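Local coordinates for methylxanthine N1-demethylase NdmA (Pseudomonas putida, PDB 6ICN), which catalyses the N1-demethylation of caffeine to theobromine and formaldehyde, as a Rieske non-heme iron oxygenase that begins bacterial caffeine breakdown, at residues V211-V223 with A356-Y368. Sequence-based numbering, arbitrary orientation.
Sequences VPMDRFNGQFRFV and ALLDPVIESDRSY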
loop_
_atom_site.group_PDB
_atom_site.type_symbol
_atom_site.label_atom_id
_atom_site.label_comp_id
_atom_site.label_asym_id
_atom_site.label_seq_id
_atom_site.Cartn_x
_atom_site.Cartn_y
_atom_site.Cartn_z
ATOM N N VAL A 211 -3.213 38.302 -32.215
ATOM C CA VAL A 211 -4.621 38.672 -32.380
ATOM C C VAL A 211 -4.941 39.958 -31.621
ATOM O O VAL A 211 -4.363 40.214 -30.555
ATOM C CB VAL A 211 -5.545 37.528 -31.923
ATOM C CG1 VAL A 211 -5.164 36.235 -32.622
ATOM C CG2 VAL A 211 -5.486 37.353 -30.415
ATOM N N PRO A 212 -5.847 40.797 -32.124
ATOM C CA PRO A 212 -6.330 41.918 -31.310
ATOM C C PRO A 212 -7.150 41.414 -30.131
ATOM O O PRO A 212 -7.824 40.385 -30.215
ATOM C CB PRO A 212 -7.191 42.728 -32.288
ATOM C CG PRO A 212 -7.536 41.789 -33.375
ATOM C CD PRO A 212 -6.445 40.775 -33.469
ATOM N N MET A 213 -7.058 42.138 -29.021
ATOM C CA MET A 213 -7.732 41.777 -27.776
ATOM C C MET A 213 -8.501 42.979 -27.252
ATOM O O MET A 213 -7.937 44.069 -27.120
ATOM C CB MET A 213 -6.739 41.307 -26.705
ATOM C CG MET A 213 -5.932 40.101 -27.108
ATOM S SD MET A 213 -4.644 39.726 -25.899
ATOM C CE MET A 213 -5.658 39.091 -24.535
ATOM N N ASP A 214 -9.776 42.769 -26.936
ATOM C CA ASP A 214 -10.641 43.807 -26.398
ATOM C C ASP A 214 -10.972 43.522 -24.944
ATOM O O ASP A 214 -11.211 42.365 -24.570
ATOM C CB ASP A 214 -11.956 43.893 -27.179
ATOM C CG ASP A 214 -11.742 44.138 -28.646
ATOM O OD1 ASP A 214 -10.769 44.836 -29.001
ATOM O OD2 ASP A 214 -12.554 43.625 -29.443
ATOM N N ARG A 215 -11.015 44.582 -24.138
ATOM C CA ARG A 215 -11.613 44.535 -22.811
ATOM C C ARG A 215 -13.020 45.108 -22.898
ATOM O O ARG A 215 -13.213 46.215 -23.412
ATOM C CB ARG A 215 -10.814 45.322 -21.779
ATOM C CG ARG A 215 -9.318 45.055 -21.709
ATOM C CD ARG A 215 -8.787 45.890 -20.595
ATOM N NE ARG A 215 -7.342 45.792 -20.397
ATOM C CZ ARG A 215 -6.691 46.464 -19.461
ATOM N NH1 ARG A 215 -5.374 46.344 -19.337
ATOM N NH2 ARG A 215 -7.359 47.287 -18.657
ATOM N N PHE A 216 -13.995 44.360 -22.398
ATOM C CA PHE A 216 -15.372 44.837 -22.413
ATOM C C PHE A 216 -16.121 44.165 -21.273
ATOM O O PHE A 216 -16.114 42.931 -21.172
ATOM C CB PHE A 216 -16.037 44.542 -23.761
ATOM C CG PHE A 216 -17.404 45.151 -23.903
ATOM C CD1 PHE A 216 -17.547 46.502 -24.160
ATOM C CD2 PHE A 216 -18.540 44.371 -23.769
ATOM C CE1 PHE A 216 -18.802 47.069 -24.289
ATOM C CE2 PHE A 216 -19.799 44.936 -23.899
ATOM C CZ PHE A 216 -19.926 46.283 -24.152
ATOM N N ASN A 217 -16.731 44.974 -20.408
ATOM C CA ASN A 217 -17.563 44.471 -19.311
ATOM C C ASN A 217 -16.797 43.496 -18.417
ATOM O O ASN A 217 -17.346 42.498 -17.946
ATOM C CB ASN A 217 -18.838 43.811 -19.840
ATOM C CG ASN A 217 -19.836 44.814 -20.388
ATOM O OD1 ASN A 217 -19.731 46.024 -20.143
ATOM N ND2 ASN A 217 -20.822 44.315 -21.122
ATOM N N GLY A 218 -15.520 43.788 -18.176
ATOM C CA GLY A 218 -14.718 42.928 -17.322
ATOM C C GLY A 218 -14.303 41.616 -17.955
ATOM O O GLY A 218 -13.922 40.682 -17.232
ATOM N N GLN A 219 -14.362 41.522 -19.280
ATOM C CA GLN A 219 -13.990 40.332 -20.028
ATOM C C GLN A 219 -12.904 40.669 -21.036
ATOM O O GLN A 219 -12.905 41.756 -21.623
ATOM C CB GLN A 219 -15.189 39.740 -20.774
ATOM C CG GLN A 219 -16.440 39.596 -19.910
ATOM C CD GLN A 219 -17.689 39.396 -20.743
ATOM O OE1 GLN A 219 -17.700 39.674 -21.941
ATOM N NE2 GLN A 219 -18.750 38.913 -20.111
ATOM N N PHE A 220 -11.978 39.734 -21.245
ATOM C CA PHE A 220 -11.114 39.776 -22.413
ATOM C C PHE A 220 -11.809 39.044 -23.552
ATOM O O PHE A 220 -12.260 37.905 -23.380
ATOM C CB PHE A 220 -9.758 39.129 -22.113
ATOM C CG PHE A 220 -8.605 40.101 -22.063
ATOM C CD1 PHE A 220 -8.572 41.209 -22.897
ATOM C CD2 PHE A 220 -7.532 39.886 -21.202
ATOM C CE1 PHE A 220 -7.499 42.101 -22.862
ATOM C CE2 PHE A 220 -6.454 40.784 -21.158
ATOM C CZ PHE A 220 -6.447 41.886 -21.987
ATOM N N ARG A 221 -11.897 39.689 -24.718
ATOM C CA ARG A 221 -12.498 39.083 -25.898
ATOM C C ARG A 221 -11.489 39.065 -27.035
ATOM O O ARG A 221 -10.853 40.089 -27.323
ATOM C CB ARG A 221 -13.765 39.835 -26.326
ATOM C CG ARG A 221 -14.825 39.901 -25.241
ATOM C CD ARG A 221 -16.156 40.314 -25.796
ATOM N NE ARG A 221 -17.140 40.438 -24.731
ATOM C CZ ARG A 221 -18.415 40.744 -24.934
ATOM N NH1 ARG A 221 -18.852 40.952 -26.170
ATOM N NH2 ARG A 221 -19.251 40.833 -23.908
ATOM N N PHE A 222 -11.335 37.904 -27.672
ATOM C CA PHE A 222 -10.437 37.771 -28.816
ATOM C C PHE A 222 -10.792 36.508 -29.596
ATOM O O PHE A 222 -11.402 35.576 -29.059
ATOM C CB PHE A 222 -8.952 37.779 -28.392
ATOM C CG PHE A 222 -8.603 36.824 -27.258
ATOM C CD1 PHE A 222 -8.711 37.224 -25.929
ATOM C CD2 PHE A 222 -8.116 35.560 -27.535
ATOM C CE1 PHE A 222 -8.368 36.346 -24.887
ATOM C CE2 PHE A 222 -7.769 34.670 -26.508
ATOM C CZ PHE A 222 -7.902 35.063 -25.185
ATOM N N VAL A 223 -10.411 36.497 -30.882
ATOM C CA VAL A 223 -10.772 35.441 -31.829
ATOM C C VAL A 223 -9.517 34.897 -32.511
ATOM O O VAL A 223 -8.605 35.659 -32.853
ATOM C CB VAL A 223 -11.786 35.960 -32.872
ATOM C CG1 VAL A 223 -12.149 34.873 -33.880
ATOM C CG2 VAL A 223 -13.036 36.485 -32.183
ATOM N N ALA A 356 -11.049 50.102 -13.445
ATOM C CA ALA A 356 -10.055 49.188 -14.005
ATOM C C ALA A 356 -10.708 47.928 -14.566
ATOM O O ALA A 356 -10.331 47.444 -15.641
ATOM C CB ALA A 356 -9.025 48.834 -12.938
ATOM N N LEU A 357 -11.711 47.397 -13.865
ATOM C CA LEU A 357 -12.368 46.171 -14.304
ATOM C C LEU A 357 -13.286 46.404 -15.492
ATOM O O LEU A 357 -13.259 45.640 -16.458
ATOM C CB LEU A 357 -13.175 45.562 -13.155
ATOM C CG LEU A 357 -13.865 44.240 -13.492
ATOM C CD1 LEU A 357 -12.812 43.172 -13.862
ATOM C CD2 LEU A 357 -14.704 43.783 -12.315
ATOM N N LEU A 358 -14.138 47.441 -15.427
ATOM C CA LEU A 358 -15.261 47.547 -16.347
ATOM C C LEU A 358 -15.086 48.578 -17.462
ATOM O O LEU A 358 -15.902 48.595 -18.392
ATOM C CB LEU A 358 -16.547 47.858 -15.565
ATOM C CG LEU A 358 -17.005 46.766 -14.598
ATOM C CD1 LEU A 358 -18.248 47.215 -13.808
ATOM C CD2 LEU A 358 -17.275 45.459 -15.353
ATOM N N ASP A 359 -14.050 49.400 -17.433
ATOM C CA ASP A 359 -13.852 50.348 -18.537
ATOM C C ASP A 359 -13.496 49.592 -19.814
ATOM O O ASP A 359 -12.681 48.654 -19.776
ATOM C CB ASP A 359 -12.769 51.373 -18.222
ATOM C CG ASP A 359 -13.230 52.447 -17.246
ATOM O OD1 ASP A 359 -14.446 52.557 -16.990
ATOM O OD2 ASP A 359 -12.365 53.177 -16.730
ATOM N N PRO A 360 -14.105 49.931 -20.945
ATOM C CA PRO A 360 -13.769 49.252 -22.197
ATOM C C PRO A 360 -12.429 49.713 -22.750
ATOM O O PRO A 360 -12.027 50.868 -22.597
ATOM C CB PRO A 360 -14.920 49.646 -23.129
ATOM C CG PRO A 360 -15.356 50.972 -22.600
ATOM C CD PRO A 360 -15.204 50.897 -21.115
ATOM N N VAL A 361 -11.723 48.772 -23.377
ATOM C CA VAL A 361 -10.504 49.054 -24.129
ATOM C C VAL A 361 -10.561 48.218 -25.397
ATOM O O VAL A 361 -10.342 47.002 -25.365
ATOM C CB VAL A 361 -9.222 48.746 -23.335
ATOM C CG1 VAL A 361 -7.996 49.060 -24.197
ATOM C CG2 VAL A 361 -9.182 49.501 -22.015
ATOM N N ILE A 362 -10.869 48.854 -26.520
ATOM C CA ILE A 362 -11.135 48.144 -27.762
ATOM C C ILE A 362 -9.945 48.335 -28.685
ATOM O O ILE A 362 -9.488 49.465 -28.893
ATOM C CB ILE A 362 -12.432 48.640 -28.427
ATOM C CG1 ILE A 362 -13.592 48.621 -27.425
ATOM C CG2 ILE A 362 -12.739 47.820 -29.662
ATOM C CD1 ILE A 362 -13.850 47.269 -26.794
ATOM N N GLU A 363 -9.433 47.236 -29.232
ATOM C CA GLU A 363 -8.453 47.356 -30.296
ATOM C C GLU A 363 -8.831 46.601 -31.565
ATOM O O GLU A 363 -8.184 46.813 -32.597
ATOM C CB GLU A 363 -7.058 46.926 -29.804
ATOM C CG GLU A 363 -6.838 45.462 -29.692
ATOM C CD GLU A 363 -5.511 45.100 -29.001
ATOM O OE1 GLU A 363 -4.950 44.061 -29.354
ATOM O OE2 GLU A 363 -5.036 45.833 -28.109
ATOM N N SER A 364 -9.876 45.774 -31.543
ATOM C CA SER A 364 -10.370 45.143 -32.753
ATOM C C SER A 364 -11.348 46.086 -33.453
ATOM O O SER A 364 -11.643 47.183 -32.974
ATOM C CB SER A 364 -11.038 43.807 -32.436
ATOM O OG SER A 364 -12.390 44.012 -32.061
ATOM N N ASP A 365 -11.866 45.654 -34.602
ATOM C CA ASP A 365 -12.824 46.444 -35.364
ATOM C C ASP A 365 -14.269 46.016 -35.109
ATOM O O ASP A 365 -15.145 46.298 -35.934
ATOM C CB ASP A 365 -12.505 46.361 -36.858
ATOM C CG ASP A 365 -12.732 44.972 -37.433
ATOM O OD1 ASP A 365 -12.831 44.000 -36.650
ATOM O OD2 ASP A 365 -12.810 44.852 -38.674
ATOM N N ARG A 366 -14.533 45.338 -33.996
ATOM C CA ARG A 366 -15.854 44.777 -33.768
ATOM C C ARG A 366 -16.753 45.764 -33.033
ATOM O O ARG A 366 -16.287 46.708 -32.389
ATOM C CB ARG A 366 -15.761 43.457 -33.002
ATOM C CG ARG A 366 -14.819 42.460 -33.654
ATOM C CD ARG A 366 -14.618 41.237 -32.770
ATOM N NE ARG A 366 -14.152 41.617 -31.444
ATOM C CZ ARG A 366 -13.098 41.076 -30.830
ATOM N NH1 ARG A 366 -12.397 40.122 -31.431
ATOM N NH2 ARG A 366 -12.748 41.475 -29.606
ATOM N N SER A 367 -18.057 45.483 -33.095
ATOM C CA SER A 367 -19.074 46.525 -32.991
ATOM C C SER A 367 -19.019 47.254 -31.653
ATOM O O SER A 367 -18.839 48.478 -31.613
ATOM C CB SER A 367 -20.460 45.924 -33.227
ATOM O OG SER A 367 -21.444 46.942 -33.333
ATOM N N TYR A 368 -19.195 46.525 -30.547
ATOM C CA TYR A 368 -19.312 47.138 -29.212
ATOM C C TYR A 368 -18.248 48.210 -28.936
ATOM O O TYR A 368 -18.349 48.975 -27.974
ATOM C CB TYR A 368 -19.249 46.058 -28.117
ATOM C CG TYR A 368 -18.097 45.075 -28.255
ATOM C CD1 TYR A 368 -16.776 45.516 -28.324
ATOM C CD2 TYR A 368 -18.332 43.703 -28.308
ATOM C CE1 TYR A 368 -15.727 44.625 -28.453
ATOM C CE2 TYR A 368 -17.286 42.800 -28.435
ATOM C CZ TYR A 368 -15.988 43.269 -28.503
ATOM O OH TYR A 368 -14.946 42.383 -28.635
HETATM O O HOH W 1 -7.824 45.960 -25.319
HETATM O O HOH W 2 -10.307 48.254 -18.281
HETATM O O HOH W 3 -16.689 47.765 -21.004
HETATM O O HOH W 4 -13.677 45.845 -19.257
#
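Tyr368 lies over one face of the Phe216 ring in an offset stack, centroids 4.9 Å apart and planes at 15°. Its CB also makes a CH-pi contact with that face. The Arg221 guanidinium stands nearly perpendicular to the tyrosine ring, with NH1 3.3 Å from Tyr368 CE2. One face of this guanidinium lies against Phe216 CD2. Its NE and NH2 both hold Gln219 OE1, which fixes the group's rotation. An alanine in place of Arg221 would probably open a gap beside the Tyr368 and Phe216 rings and leave Gln219 OE1 without these two donors.

Further along, the Asp214 carboxylate gathers the tail. Asp214 OD1 accepts from Glu363 N at 2.8 Å and from Ser364 N at 2.9 Å. The Ser364 bond uses the syn lone pair. Arg366 NH2 also approaches Asp214 OD2, but so closely in the model that the details of this salt bridge are doubtful. Glu363 OE1 accepts from Met213 N at 2.9 Å, from above the carboxylate plane, and also pairs with Lys330. Next to Asp214, Arg215 and Val361 form a single antiparallel hydrogen-bonded pair. Arg215 N donates to Val361 O at 2.8 Å, and Val361 N returns a bond to Arg215 O at 3.0 Å.

The C-terminal tail thus runs along strand 214-216, an edge strand, within this chain, of the catalytic-domain sheet. The chemistry implies a tail held at several points rather than by a continuous strand.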